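Local coordinates for sucrose 6(F)-phosphate phosphorylase (Thermoanaerobacterium thermosaccharolyticum DSM 571, PDB 6S9V), which is a phosphorylase of the alpha-amylase family, built on a TIM-barrel catalytic domain, at residues 273-285 against 317-330. Numbering follows the deposited sequence.
Sequences FILPFTVLYTLIN and DLDGLIDTKKAKEV. With SO4 (sulfate ion), chain F.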
ATOM      1  N   PHE A 273      -7.735  -0.457   4.185  1.00 19.04           N
ATOM      2  CA  PHE A 273      -8.216  -0.636   2.816  1.00 18.42           C
ATOM      3  C   PHE A 273      -9.725  -0.462   2.683  1.00 19.00           C
ATOM      4  O   PHE A 273     -10.267  -0.654   1.585  1.00 21.39           O
ATOM      5  CB  PHE A 273      -7.797  -2.011   2.293  1.00 16.74           C
ATOM      6  CG  PHE A 273      -6.321  -2.110   1.923  1.00 17.53           C
ATOM      7  CD1 PHE A 273      -5.676  -1.085   1.226  1.00 18.63           C
ATOM      8  CD2 PHE A 273      -5.587  -3.227   2.284  1.00 18.11           C
ATOM      9  CE1 PHE A 273      -4.334  -1.188   0.884  1.00 18.97           C
ATOM     10  CE2 PHE A 273      -4.243  -3.337   1.948  1.00 18.89           C
ATOM     11  CZ  PHE A 273      -3.613  -2.321   1.251  1.00 19.57           C
ATOM     12  N   ILE A 274     -10.410  -0.095   3.759  1.00 16.72           N
ATOM     13  CA  ILE A 274     -11.852   0.151   3.733  1.00 18.46           C
ATOM     14  C   ILE A 274     -12.137   1.642   3.579  1.00 18.93           C
ATOM     15  O   ILE A 274     -13.120   2.028   2.925  1.00 18.36           O
ATOM     16  CB  ILE A 274     -12.508  -0.414   4.999  1.00 19.38           C
ATOM     17  CG1 ILE A 274     -12.460  -1.944   4.980  1.00 18.59           C
ATOM     18  CG2 ILE A 274     -13.951   0.048   5.131  1.00 20.93           C
ATOM     19  CD1 ILE A 274     -12.679  -2.580   6.333  1.00 18.11           C
ATOM     20  N   LEU A 275     -11.298   2.487   4.177  1.00 19.71           N
ATOM     21  CA  LEU A 275     -11.537   3.927   4.126  1.00 19.56           C
ATOM     22  C   LEU A 275     -11.548   4.507   2.714  1.00 18.55           C
ATOM     23  O   LEU A 275     -12.341   5.432   2.469  1.00 18.61           O
ATOM     24  CB  LEU A 275     -10.483   4.650   4.968  1.00 20.29           C
ATOM     25  CG  LEU A 275     -10.725   6.129   5.259  1.00 22.17           C
ATOM     26  CD1 LEU A 275     -11.894   6.346   6.198  1.00 20.83           C
ATOM     27  CD2 LEU A 275      -9.452   6.760   5.817  1.00 22.75           C
ATOM     28  N   PRO A 276     -10.693   4.081   1.777  1.00 17.54           N
ATOM     29  CA  PRO A 276     -10.701   4.747   0.451  1.00 17.42           C
ATOM     30  C   PRO A 276     -12.066   4.710  -0.225  1.00 18.66           C
ATOM     31  O   PRO A 276     -12.571   5.754  -0.666  1.00 20.04           O
ATOM     32  CB  PRO A 276      -9.621   3.982  -0.331  1.00 17.68           C
ATOM     33  CG  PRO A 276      -8.694   3.442   0.748  1.00 18.90           C
ATOM     34  CD  PRO A 276      -9.609   3.092   1.893  1.00 18.51           C
ATOM     35  N   PHE A 277     -12.686   3.532  -0.310  1.00 18.30           N
ATOM     36  CA  PHE A 277     -14.034   3.438  -0.865  1.00 19.54           C
ATOM     37  C   PHE A 277     -15.049   4.140   0.028  1.00 19.81           C
ATOM     38  O   PHE A 277     -15.960   4.815  -0.467  1.00 19.59           O
ATOM     39  CB  PHE A 277     -14.426   1.965  -1.046  1.00 20.37           C
ATOM     40  CG  PHE A 277     -15.793   1.768  -1.660  1.00 22.85           C
ATOM     41  CD1 PHE A 277     -16.949   1.882  -0.890  1.00 23.00           C
ATOM     42  CD2 PHE A 277     -15.920   1.456  -2.999  1.00 24.59           C
ATOM     43  CE1 PHE A 277     -18.210   1.709  -1.467  1.00 23.57           C
ATOM     44  CE2 PHE A 277     -17.167   1.279  -3.581  1.00 23.50           C
ATOM     45  CZ  PHE A 277     -18.310   1.398  -2.823  1.00 22.36           C
ATOM     46  N   THR A 278     -14.921   3.979   1.349  1.00 18.89           N
ATOM     47  CA  THR A 278     -15.889   4.570   2.267  1.00 19.32           C
ATOM     48  C   THR A 278     -15.952   6.084   2.108  1.00 19.86           C
ATOM     49  O   THR A 278     -17.039   6.674   2.123  1.00 21.67           O
ATOM     50  CB  THR A 278     -15.533   4.181   3.708  1.00 20.58           C
ATOM     51  OG1 THR A 278     -15.638   2.759   3.847  1.00 21.69           O
ATOM     52  CG2 THR A 278     -16.464   4.855   4.707  1.00 20.69           C
ATOM     53  N   VAL A 279     -14.800   6.731   1.936  1.00 18.95           N
ATOM     54  CA  VAL A 279     -14.793   8.177   1.757  1.00 18.86           C
ATOM     55  C   VAL A 279     -15.405   8.556   0.414  1.00 20.32           C
ATOM     56  O   VAL A 279     -16.167   9.526   0.317  1.00 21.08           O
ATOM     57  CB  VAL A 279     -13.368   8.727   1.925  1.00 19.79           C
ATOM     58  CG1 VAL A 279     -13.291  10.172   1.451  1.00 21.31           C
ATOM     59  CG2 VAL A 279     -12.942   8.633   3.398  1.00 20.92           C
ATOM     60  N   LEU A 280     -15.114   7.787  -0.639  1.00 21.54           N
ATOM     61  CA  LEU A 280     -15.742   8.057  -1.935  1.00 23.35           C
ATOM     62  C   LEU A 280     -17.259   8.008  -1.822  1.00 22.19           C
ATOM     63  O   LEU A 280     -17.968   8.898  -2.312  1.00 21.63           O
ATOM     64  CB  LEU A 280     -15.273   7.045  -2.980  1.00 27.74           C
ATOM     65  CG  LEU A 280     -14.105   7.385  -3.900  1.00 33.08           C
ATOM     66  CD1 LEU A 280     -13.902   6.212  -4.849  1.00 31.34           C
ATOM     67  CD2 LEU A 280     -14.335   8.677  -4.674  1.00 38.45           C
ATOM     68  N   TYR A 281     -17.779   6.936  -1.216  1.00 21.57           N
ATOM     69  CA  TYR A 281     -19.221   6.799  -1.049  1.00 22.10           C
ATOM     70  C   TYR A 281     -19.791   7.942  -0.224  1.00 22.40           C
ATOM     71  O   TYR A 281     -20.859   8.483  -0.547  1.00 21.85           O
ATOM     72  CB  TYR A 281     -19.537   5.450  -0.397  1.00 22.90           C
ATOM     73  CG  TYR A 281     -20.997   5.265  -0.065  1.00 28.47           C
ATOM     74  CD1 TYR A 281     -21.523   5.719   1.142  1.00 30.77           C
ATOM     75  CD2 TYR A 281     -21.856   4.648  -0.961  1.00 33.36           C
ATOM     76  CE1 TYR A 281     -22.867   5.561   1.444  1.00 33.25           C
ATOM     77  CE2 TYR A 281     -23.204   4.479  -0.664  1.00 35.87           C
ATOM     78  CZ  TYR A 281     -23.701   4.941   0.537  1.00 37.12           C
ATOM     79  OH  TYR A 281     -25.039   4.776   0.820  1.00 42.06           O
ATOM     80  N   THR A 282     -19.094   8.315   0.853  1.00 22.10           N
ATOM     81  CA  THR A 282     -19.548   9.396   1.718  1.00 21.93           C
ATOM     82  C   THR A 282     -19.770  10.679   0.928  1.00 21.65           C
ATOM     83  O   THR A 282     -20.796  11.355   1.084  1.00 22.59           O
ATOM     84  CB  THR A 282     -18.508   9.639   2.820  1.00 21.46           C
ATOM     85  OG1 THR A 282     -18.343   8.454   3.618  1.00 19.43           O
ATOM     86  CG2 THR A 282     -18.918  10.795   3.686  1.00 22.79           C
ATOM     87  N   LEU A 283     -18.802  11.036   0.084  1.00 20.81           N
ATOM     88  CA  LEU A 283     -18.845  12.299  -0.640  1.00 20.91           C
ATOM     89  C   LEU A 283     -19.785  12.237  -1.835  1.00 21.25           C
ATOM     90  O   LEU A 283     -20.510  13.204  -2.104  1.00 22.22           O
ATOM     91  CB  LEU A 283     -17.432  12.677  -1.075  1.00 22.16           C
ATOM     92  CG  LEU A 283     -16.477  12.846   0.106  1.00 23.76           C
ATOM     93  CD1 LEU A 283     -15.034  12.894  -0.366  1.00 22.87           C
ATOM     94  CD2 LEU A 283     -16.823  14.102   0.884  1.00 25.73           C
ATOM     95  N   ILE A 284     -19.806  11.113  -2.554  1.00 22.10           N
ATOM     96  CA  ILE A 284     -20.692  10.995  -3.710  1.00 24.24           C
ATOM     97  C   ILE A 284     -22.154  11.039  -3.277  1.00 25.30           C
ATOM     98  O   ILE A 284     -22.996  11.659  -3.941  1.00 23.11           O
ATOM     99  CB  ILE A 284     -20.385   9.708  -4.500  1.00 26.92           C
ATOM    100  CG1 ILE A 284     -19.068   9.859  -5.267  1.00 30.44           C
ATOM    101  CG2 ILE A 284     -21.542   9.370  -5.447  1.00 28.10           C
ATOM    102  CD1 ILE A 284     -18.546   8.564  -5.856  1.00 32.59           C
ATOM    103  N   ASN A 285     -22.483  10.384  -2.164  1.00 28.57           N
ATOM    104  CA  ASN A 285     -23.865  10.255  -1.712  1.00 29.55           C
ATOM    105  C   ASN A 285     -24.249  11.238  -0.613  1.00 27.02           C
ATOM    106  O   ASN A 285     -25.408  11.250  -0.191  1.00 26.41           O
ATOM    107  CB  ASN A 285     -24.108   8.821  -1.235  1.00 30.69           C
ATOM    108  CG  ASN A 285     -23.943   7.810  -2.345  1.00 35.17           C
ATOM    109  OD1 ASN A 285     -23.147   6.880  -2.246  1.00 39.97           O
ATOM    110  ND2 ASN A 285     -24.703   7.985  -3.408  1.00 36.41           N
ATOM    111  N   ASP A 317     -12.090  -6.516  -0.031  1.00 19.61           N
ATOM    112  CA  ASP A 317     -11.849  -5.652   1.126  1.00 20.74           C
ATOM    113  C   ASP A 317     -13.146  -5.159   1.761  1.00 19.77           C
ATOM    114  O   ASP A 317     -13.218  -4.965   2.986  1.00 18.92           O
ATOM    115  CB  ASP A 317     -10.981  -4.466   0.713  1.00 21.59           C
ATOM    116  CG  ASP A 317      -9.682  -4.897   0.055  1.00 21.95           C
ATOM    117  OD1 ASP A 317      -9.749  -5.533  -1.018  1.00 20.61           O
ATOM    118  OD2 ASP A 317      -8.602  -4.619   0.622  1.00 21.80           O
ATOM    119  N   LEU A 318     -14.162  -4.900   0.941  1.00 19.92           N
ATOM    120  CA  LEU A 318     -15.448  -4.401   1.403  1.00 23.04           C
ATOM    121  C   LEU A 318     -16.517  -5.492   1.468  1.00 23.54           C
ATOM    122  O   LEU A 318     -17.692  -5.176   1.694  1.00 22.86           O
ATOM    123  CB  LEU A 318     -15.925  -3.264   0.492  1.00 25.33           C
ATOM    124  CG  LEU A 318     -15.260  -1.888   0.606  1.00 28.21           C
ATOM    125  CD1 LEU A 318     -15.711  -1.195   1.884  1.00 31.47           C
ATOM    126  CD2 LEU A 318     -13.758  -1.924   0.561  1.00 26.36           C
ATOM    127  N   ASP A 319     -16.137  -6.763   1.299  1.00 23.14           N
ATOM    128  CA  ASP A 319     -17.103  -7.857   1.372  1.00 25.05           C
ATOM    129  C   ASP A 319     -17.837  -7.831   2.707  1.00 24.20           C
ATOM    130  O   ASP A 319     -17.211  -7.727   3.769  1.00 24.20           O
ATOM    131  CB  ASP A 319     -16.413  -9.212   1.211  1.00 27.75           C
ATOM    132  CG  ASP A 319     -16.022  -9.522  -0.225  1.00 31.68           C
ATOM    133  OD1 ASP A 319     -16.296  -8.712  -1.132  1.00 33.84           O
ATOM    134  OD2 ASP A 319     -15.424 -10.598  -0.436  1.00 34.28           O
ATOM    135  N   GLY A 320     -19.164  -7.936   2.652  1.00 23.65           N
ATOM    136  CA  GLY A 320     -19.975  -7.926   3.845  1.00 25.44           C
ATOM    137  C   GLY A 320     -20.218  -6.558   4.440  1.00 25.79           C
ATOM    138  O   GLY A 320     -20.938  -6.458   5.443  1.00 28.12           O
ATOM    139  N   LEU A 321     -19.624  -5.505   3.869  1.00 24.09           N
ATOM    140  CA  LEU A 321     -19.803  -4.144   4.342  1.00 24.41           C
ATOM    141  C   LEU A 321     -20.631  -3.284   3.400  1.00 27.40           C
ATOM    142  O   LEU A 321     -21.180  -2.273   3.840  1.00 27.11           O
ATOM    143  CB  LEU A 321     -18.442  -3.459   4.539  1.00 22.82           C
ATOM    144  CG  LEU A 321     -17.456  -4.230   5.419  1.00 23.84           C
ATOM    145  CD1 LEU A 321     -16.155  -3.455   5.524  1.00 24.71           C
ATOM    146  CD2 LEU A 321     -18.046  -4.513   6.772  1.00 24.58           C
ATOM    147  N   ILE A 322     -20.743  -3.669   2.130  1.00 29.18           N
ATOM    148  CA  ILE A 322     -21.576  -2.960   1.171  1.00 27.49           C
ATOM    149  C   ILE A 322     -22.210  -4.007   0.273  1.00 25.26           C
ATOM    150  O   ILE A 322     -21.623  -5.062   0.015  1.00 26.20           O
ATOM    151  CB  ILE A 322     -20.773  -1.964   0.306  1.00 28.71           C
ATOM    152  CG1 ILE A 322     -19.708  -2.713  -0.495  1.00 29.79           C
ATOM    153  CG2 ILE A 322     -20.132  -0.920   1.180  1.00 30.98           C
ATOM    154  CD1 ILE A 322     -18.800  -1.835  -1.319  1.00 35.39           C
ATOM    155  N   ASP A 323     -23.416  -3.718  -0.196  1.00 24.11           N
ATOM    156  CA  ASP A 323     -24.066  -4.621  -1.132  1.00 24.38           C
ATOM    157  C   ASP A 323     -23.629  -4.289  -2.561  1.00 23.50           C
ATOM    158  O   ASP A 323     -22.990  -3.267  -2.832  1.00 22.70           O
ATOM    159  CB  ASP A 323     -25.586  -4.574  -0.974  1.00 26.88           C
ATOM    160  CG  ASP A 323     -26.190  -3.234  -1.345  1.00 31.34           C
ATOM    161  OD1 ASP A 323     -25.467  -2.350  -1.846  1.00 31.78           O
ATOM    162  OD2 ASP A 323     -27.411  -3.077  -1.129  1.00 34.21           O
ATOM    163  N   THR A 324     -23.942  -5.203  -3.479  1.00 24.68           N
ATOM    164  CA  THR A 324     -23.520  -5.033  -4.867  1.00 26.81           C
ATOM    165  C   THR A 324     -24.083  -3.750  -5.468  1.00 26.77           C
ATOM    166  O   THR A 324     -23.395  -3.064  -6.237  1.00 26.87           O
ATOM    167  CB  THR A 324     -23.942  -6.253  -5.687  1.00 30.14           C
ATOM    168  OG1 THR A 324     -23.279  -7.418  -5.171  1.00 30.41           O
ATOM    169  CG2 THR A 324     -23.581  -6.074  -7.151  1.00 31.20           C
ATOM    170  N   LYS A 325     -25.336  -3.418  -5.151  1.00 26.92           N
ATOM    171  CA  LYS A 325     -25.930  -2.193  -5.681  1.00 27.97           C
ATOM    172  C   LYS A 325     -25.054  -0.978  -5.407  1.00 27.27           C
ATOM    173  O   LYS A 325     -24.795  -0.170  -6.304  1.00 26.13           O
ATOM    174  CB  LYS A 325     -27.326  -1.975  -5.100  1.00 29.30           C
ATOM    175  CG  LYS A 325     -28.373  -2.893  -5.659  1.00 31.32           C
ATOM    176  CD  LYS A 325     -29.701  -2.721  -4.933  1.00 32.24           C
ATOM    177  CE  LYS A 325     -30.687  -3.758  -5.387  1.00 34.94           C
ATOM    178  NZ  LYS A 325     -31.128  -3.492  -6.790  1.00 34.75           N
ATOM    179  N   LYS A 326     -24.628  -0.803  -4.155  1.00 27.76           N
ATOM    180  CA  LYS A 326     -23.859   0.386  -3.794  1.00 31.64           C
ATOM    181  C   LYS A 326     -22.414   0.284  -4.261  1.00 25.80           C
ATOM    182  O   LYS A 326     -21.815   1.295  -4.656  1.00 24.32           O
ATOM    183  CB  LYS A 326     -23.956   0.634  -2.290  1.00 45.99           C
ATOM    184  CG  LYS A 326     -25.401   0.844  -1.833  1.00 60.78           C
ATOM    185  CD  LYS A 326     -25.953   2.165  -2.366  1.00 72.22           C
ATOM    186  CE  LYS A 326     -27.469   2.218  -2.312  1.00 82.02           C
ATOM    187  NZ  LYS A 326     -27.976   3.516  -2.842  1.00 86.93           N
ATOM    188  N   ALA A 327     -21.828  -0.914  -4.222  1.00 24.61           N
ATOM    189  CA  ALA A 327     -20.507  -1.093  -4.813  1.00 24.41           C
ATOM    190  C   ALA A 327     -20.537  -0.714  -6.292  1.00 24.41           C
ATOM    191  O   ALA A 327     -19.689   0.046  -6.776  1.00 24.08           O
ATOM    192  CB  ALA A 327     -20.044  -2.540  -4.646  1.00 24.12           C
ATOM    193  N   LYS A 328     -21.526  -1.223  -7.020  1.00 25.67           N
ATOM    194  CA  LYS A 328     -21.613  -0.923  -8.442  1.00 30.88           C
ATOM    195  C   LYS A 328     -21.913   0.552  -8.694  1.00 27.41           C
ATOM    196  O   LYS A 328     -21.409   1.126  -9.669  1.00 26.27           O
ATOM    197  CB  LYS A 328     -22.680  -1.805  -9.089  1.00 44.89           C
ATOM    198  CG  LYS A 328     -22.564  -1.878 -10.596  1.00 61.53           C
ATOM    199  CD  LYS A 328     -23.557  -2.852 -11.198  1.00 77.48           C
ATOM    200  CE  LYS A 328     -23.452  -2.857 -12.715  1.00 89.26           C
ATOM    201  NZ  LYS A 328     -24.789  -2.932 -13.368  1.00 96.06           N
ATOM    202  N   GLU A 329     -22.714   1.187  -7.833  1.00 25.92           N
ATOM    203  CA  GLU A 329     -22.971   2.615  -7.985  1.00 27.51           C
ATOM    204  C   GLU A 329     -21.663   3.398  -8.019  1.00 25.71           C
ATOM    205  O   GLU A 329     -21.422   4.189  -8.938  1.00 24.51           O
ATOM    206  CB  GLU A 329     -23.862   3.127  -6.846  1.00 32.17           C
ATOM    207  CG  GLU A 329     -24.229   4.617  -6.976  1.00 38.02           C
ATOM    208  CD  GLU A 329     -24.101   5.407  -5.674  1.00 42.25           C
ATOM    209  OE1 GLU A 329     -23.609   4.863  -4.660  1.00 43.03           O
ATOM    210  OE2 GLU A 329     -24.497   6.592  -5.666  1.00 43.48           O
ATOM    211  N   VAL A 330     -20.813   3.202  -7.001  1.00 25.36           N
ATOM    212  CA  VAL A 330     -19.555   3.937  -6.905  1.00 23.93           C
ATOM    213  C   VAL A 330     -18.606   3.535  -8.029  1.00 22.24           C
ATOM    214  O   VAL A 330     -17.944   4.388  -8.629  1.00 21.01           O
ATOM    215  CB  VAL A 330     -18.913   3.710  -5.520  1.00 24.01           C
ATOM    216  CG1 VAL A 330     -17.529   4.331  -5.455  1.00 21.90           C
ATOM    217  CG2 VAL A 330     -19.805   4.277  -4.425  1.00 27.38           C
TER
HETATM  218  S   SO4 F 604     -29.317  -2.803 -10.163  1.00 57.88           S
HETATM  219  O1  SO4 F 604     -29.923  -3.741  -9.223  1.00 62.67           O
HETATM  220  O2  SO4 F 604     -30.135  -1.597 -10.238  1.00 59.40           O
HETATM  221  O3  SO4 F 604     -29.219  -3.428 -11.479  1.00 50.04           O
HETATM  222  O4  SO4 F 604     -27.979  -2.456  -9.688  1.00 59.90           O
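Phe-277 and Val-330 approach each other from opposite directions and carry the largest share of this contact between helix 275-285 and the loop and helix of 317-330. The Phe-277 ring, sent across by a CG anti to its backbone N (chi1 -178°), brings Phe-277 CE2 to 3.6 Å from Val-330 CB, met obliquely. A flat ring suits this place because its surfaces serve different partners: Ile-322 CD1 lies over one face in a CH-pi contact, 3.9 Å from the centroid of the Phe-277 ring, while Lys-326 O comes in at the edge. Val-330, short and branched at CB, is a compact knob in a hole formed by Phe-277, Leu-280, Tyr-281 and Ile-284. Val-330 CG1 lies 4.1 Å from Leu-280 CD1, and Val-330 CG2 meets the edge of the Tyr-281 ring. The axes of helix segments 275-285 and 324-330 pass 10.7 Å apart at 81°; these nearly perpendicular helices meet through this knob, while the loop carries much of the rest. Tyr-281 extends the contact toward the surface, where the aliphatic CD of Lys-326 lies against the ring edge.

At the other end the branched tip of Leu-318 gives two methyls, one for each of two partners: Leu-318 CD1 rests 3.9 Å from Ile-274 CG2, and CD2 borders Phe-277 CB. Ile-274 CD1 also meets Leu-321 CD1 at 3.7 Å. Beside them Asp-317 OD2 abuts Phe-273 CB, but its hydrogen bond goes to His-254 ND1.

Helix 275-285 follows barrel strand 269-271, and helix 324-336 comes, in the chain, after barrel strand 302-304 and before 388-392. Helix 289-295 touches both segments through Met-290, and helices 364-367 and 372-384 pack against Val-279.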